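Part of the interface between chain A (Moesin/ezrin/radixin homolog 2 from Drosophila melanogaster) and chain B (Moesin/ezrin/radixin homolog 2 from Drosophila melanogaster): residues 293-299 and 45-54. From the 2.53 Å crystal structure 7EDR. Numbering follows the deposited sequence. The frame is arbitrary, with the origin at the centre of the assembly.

Chain A 293-299: LYMRRRK
Chain B, residues 45-54: EMEQITNEME

Although an arginine sits at its centre, this contact contains no direct hydrogen bond between the two stretches; a water makes the polar link. It accepts from Arg A298 NE (3.0 Å to the water oxygen) and donates to Met B46 O (2.9 Å); the hydroxyl of Thr B50 (chi1 m), able to donate or accept, has OG1 2.5 Å from the water oxygen.

Chain B is helical throughout 45-54, its backbone bonds typified by Met B53 N to Ile B49 O at 2.9 Å. Chain A enters as a helix, with Arg A297 N bonded to Leu A293 O at 2.7 Å; Arg A298 is loop or turn, at phi/psi -91/3, and bonds through N to Met A295 O (3.0 Å), and Lys A299 opens to -128/73. In register, Arg A298 CA lies 7.2 Å from Ile B49 CA, and both CA-to-CB bonds point toward the partner stretch.

Arg A298 extends its side chain (chi1 to chi4 -74, 151, 176 and 87°), and its NH1 donates to Tyr A294 O at 2.9 Å. Its long aliphatic portion suits apolar neighbours: CD is 3.8 Å from Met B46 SD, and Ile B49 (m, t), branched and apolar, places CD1 3.8 Å from Arg A298 CB. Met B53 (m, t, t) extends its CE over one guanidinium face, with SD 3.9 Å from Arg A298 NH2.

Flexible Met B46 (-63, -70, -95°) brings CE to 3.9 Å from Met A295 CE (m, m, m) and 4.1 Å from Tyr A294 CE1 (chi1 t, chi2 -88°), obliquely to that ring.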

# COMPACT_ATOMS: atom_id res chain seq x y z
N LEU A 293 -6.90 -14.14 -6.95
CA LEU A 293 -6.85 -12.75 -7.37
C LEU A 293 -7.85 -11.92 -6.59
O LEU A 293 -7.62 -10.73 -6.35
CB LEU A 293 -7.12 -12.64 -8.87
CG LEU A 293 -6.01 -13.18 -9.77
CD1 LEU A 293 -6.34 -12.95 -11.24
CD2 LEU A 293 -4.68 -12.51 -9.41
N TYR A 294 -8.97 -12.52 -6.17
CA TYR A 294 -9.96 -11.80 -5.39
C TYR A 294 -9.34 -11.27 -4.09
O TYR A 294 -9.46 -10.09 -3.75
CB TYR A 294 -11.14 -12.71 -5.12
CG TYR A 294 -12.26 -12.04 -4.39
CD1 TYR A 294 -12.29 -12.01 -2.99
CD2 TYR A 294 -13.31 -11.44 -5.09
CE1 TYR A 294 -13.33 -11.39 -2.31
CE2 TYR A 294 -14.35 -10.82 -4.43
CZ TYR A 294 -14.36 -10.80 -3.03
OH TYR A 294 -15.39 -10.18 -2.36
N MET A 295 -8.62 -12.14 -3.39
CA MET A 295 -7.93 -11.70 -2.19
C MET A 295 -6.75 -10.80 -2.52
O MET A 295 -6.54 -9.77 -1.85
CB MET A 295 -7.47 -12.92 -1.38
CG MET A 295 -8.61 -13.88 -1.00
SD MET A 295 -9.95 -13.13 -0.01
CE MET A 295 -8.98 -12.16 1.11
N ARG A 296 -5.98 -11.14 -3.56
CA ARG A 296 -4.81 -10.32 -3.88
C ARG A 296 -5.23 -8.90 -4.27
O ARG A 296 -4.56 -7.94 -3.88
CB ARG A 296 -3.98 -10.97 -4.99
CG ARG A 296 -3.06 -12.12 -4.51
CD ARG A 296 -2.33 -12.79 -5.68
NE ARG A 296 -1.39 -11.87 -6.32
CZ ARG A 296 -0.61 -12.17 -7.36
NH1 ARG A 296 -0.64 -13.38 -7.91
NH2 ARG A 296 0.20 -11.24 -7.85
N ARG A 297 -6.32 -8.75 -5.03
CA ARG A 297 -6.84 -7.42 -5.36
C ARG A 297 -7.03 -6.54 -4.13
O ARG A 297 -6.90 -5.31 -4.21
CB ARG A 297 -8.20 -7.54 -6.07
CG ARG A 297 -8.25 -6.98 -7.43
CD ARG A 297 -9.64 -7.02 -8.01
NE ARG A 297 -10.18 -8.36 -8.13
CZ ARG A 297 -9.78 -9.30 -8.98
NH1 ARG A 297 -10.41 -10.49 -8.96
NH2 ARG A 297 -8.75 -9.07 -9.82
N ARG A 298 -7.41 -7.15 -3.00
CA ARG A 298 -7.78 -6.45 -1.79
C ARG A 298 -6.59 -6.25 -0.88
O ARG A 298 -6.74 -5.69 0.21
CB ARG A 298 -8.91 -7.19 -1.07
CG ARG A 298 -10.24 -7.00 -1.81
CD ARG A 298 -11.28 -8.13 -1.69
NE ARG A 298 -12.51 -7.71 -2.39
CZ ARG A 298 -12.73 -7.90 -3.69
NH1 ARG A 298 -11.84 -8.54 -4.44
NH2 ARG A 298 -13.86 -7.44 -4.24
N LYS A 299 -5.41 -6.68 -1.33
CA LYS A 299 -4.13 -6.38 -0.69
C LYS A 299 -3.21 -5.82 -1.78
O LYS A 299 -2.28 -6.49 -2.23
CB LYS A 299 -3.55 -7.63 -0.04
CG LYS A 299 -2.28 -7.42 0.75
CD LYS A 299 -2.57 -6.74 2.07
CE LYS A 299 -1.35 -6.84 3.01
NZ LYS A 299 -1.65 -6.15 4.30
N GLU B 45 -12.04 -4.13 6.83
CA GLU B 45 -11.24 -3.79 5.66
C GLU B 45 -11.94 -4.27 4.39
O GLU B 45 -12.04 -3.52 3.41
CB GLU B 45 -9.85 -4.41 5.76
CG GLU B 45 -8.92 -3.72 6.74
CD GLU B 45 -7.55 -4.36 6.76
OE1 GLU B 45 -7.44 -5.54 7.18
OE2 GLU B 45 -6.58 -3.70 6.32
N MET B 46 -12.45 -5.50 4.40
CA MET B 46 -13.18 -6.01 3.25
C MET B 46 -14.42 -5.16 2.95
O MET B 46 -14.70 -4.84 1.79
CB MET B 46 -13.58 -7.47 3.48
CG MET B 46 -12.40 -8.40 3.62
SD MET B 46 -11.50 -8.63 2.06
CE MET B 46 -12.29 -10.13 1.49
N GLU B 47 -15.18 -4.79 3.98
CA GLU B 47 -16.39 -4.02 3.72
C GLU B 47 -16.05 -2.61 3.25
O GLU B 47 -16.71 -2.07 2.36
CB GLU B 47 -17.27 -3.98 4.97
CG GLU B 47 -18.49 -3.07 4.80
CD GLU B 47 -19.66 -3.40 5.74
OE1 GLU B 47 -20.16 -4.55 5.70
OE2 GLU B 47 -20.09 -2.50 6.51
N GLN B 48 -15.00 -2.02 3.81
CA GLN B 48 -14.59 -0.69 3.38
C GLN B 48 -14.14 -0.70 1.92
O GLN B 48 -14.40 0.24 1.16
CB GLN B 48 -13.50 -0.18 4.33
CG GLN B 48 -12.55 0.84 3.74
CD GLN B 48 -11.31 0.20 3.10
OE1 GLN B 48 -10.69 -0.73 3.69
NE2 GLN B 48 -10.94 0.68 1.89
N ILE B 49 -13.48 -1.78 1.49
CA ILE B 49 -13.09 -1.90 0.10
C ILE B 49 -14.31 -2.06 -0.78
O ILE B 49 -14.37 -1.54 -1.91
CB ILE B 49 -12.10 -3.06 -0.08
CG1 ILE B 49 -10.73 -2.69 0.49
CG2 ILE B 49 -11.98 -3.43 -1.56
CD1 ILE B 49 -9.76 -3.87 0.56
N THR B 50 -15.32 -2.77 -0.29
CA THR B 50 -16.53 -2.94 -1.07
C THR B 50 -17.30 -1.63 -1.21
O THR B 50 -17.84 -1.33 -2.28
CB THR B 50 -17.40 -4.03 -0.46
OG1 THR B 50 -16.80 -5.30 -0.74
CG2 THR B 50 -18.82 -4.01 -1.06
N ASN B 51 -17.35 -0.83 -0.14
CA ASN B 51 -18.00 0.47 -0.26
C ASN B 51 -17.26 1.32 -1.27
O ASN B 51 -17.87 1.92 -2.16
CB ASN B 51 -18.05 1.18 1.09
CG ASN B 51 -18.89 0.44 2.12
OD1 ASN B 51 -19.75 -0.39 1.79
ND2 ASN B 51 -18.63 0.74 3.39
N GLU B 52 -15.93 1.35 -1.16
CA GLU B 52 -15.11 2.14 -2.06
C GLU B 52 -15.33 1.73 -3.52
O GLU B 52 -15.44 2.59 -4.40
CB GLU B 52 -13.65 2.02 -1.64
CG GLU B 52 -12.69 2.83 -2.47
CD GLU B 52 -12.92 4.32 -2.31
OE1 GLU B 52 -13.22 4.76 -1.17
OE2 GLU B 52 -12.81 5.05 -3.32
N MET B 53 -15.45 0.42 -3.80
CA MET B 53 -15.69 -0.02 -5.17
C MET B 53 -17.07 0.40 -5.68
O MET B 53 -17.22 0.76 -6.86
CB MET B 53 -15.53 -1.53 -5.29
CG MET B 53 -14.10 -1.99 -5.09
SD MET B 53 -13.86 -3.74 -5.47
CE MET B 53 -12.10 -3.90 -5.11
N GLU B 54 -18.10 0.34 -4.84
CA GLU B 54 -19.42 0.78 -5.27
C GLU B 54 -19.39 2.24 -5.68
O GLU B 54 -19.96 2.62 -6.71
CB GLU B 54 -20.46 0.56 -4.18
CG GLU B 54 -20.77 -0.91 -3.94
CD GLU B 54 -21.69 -1.13 -2.74
OE1 GLU B 54 -22.01 -2.32 -2.44
OE2 GLU B 54 -22.12 -0.12 -2.12
O HOH W 1 -14.54 -6.45 -0.60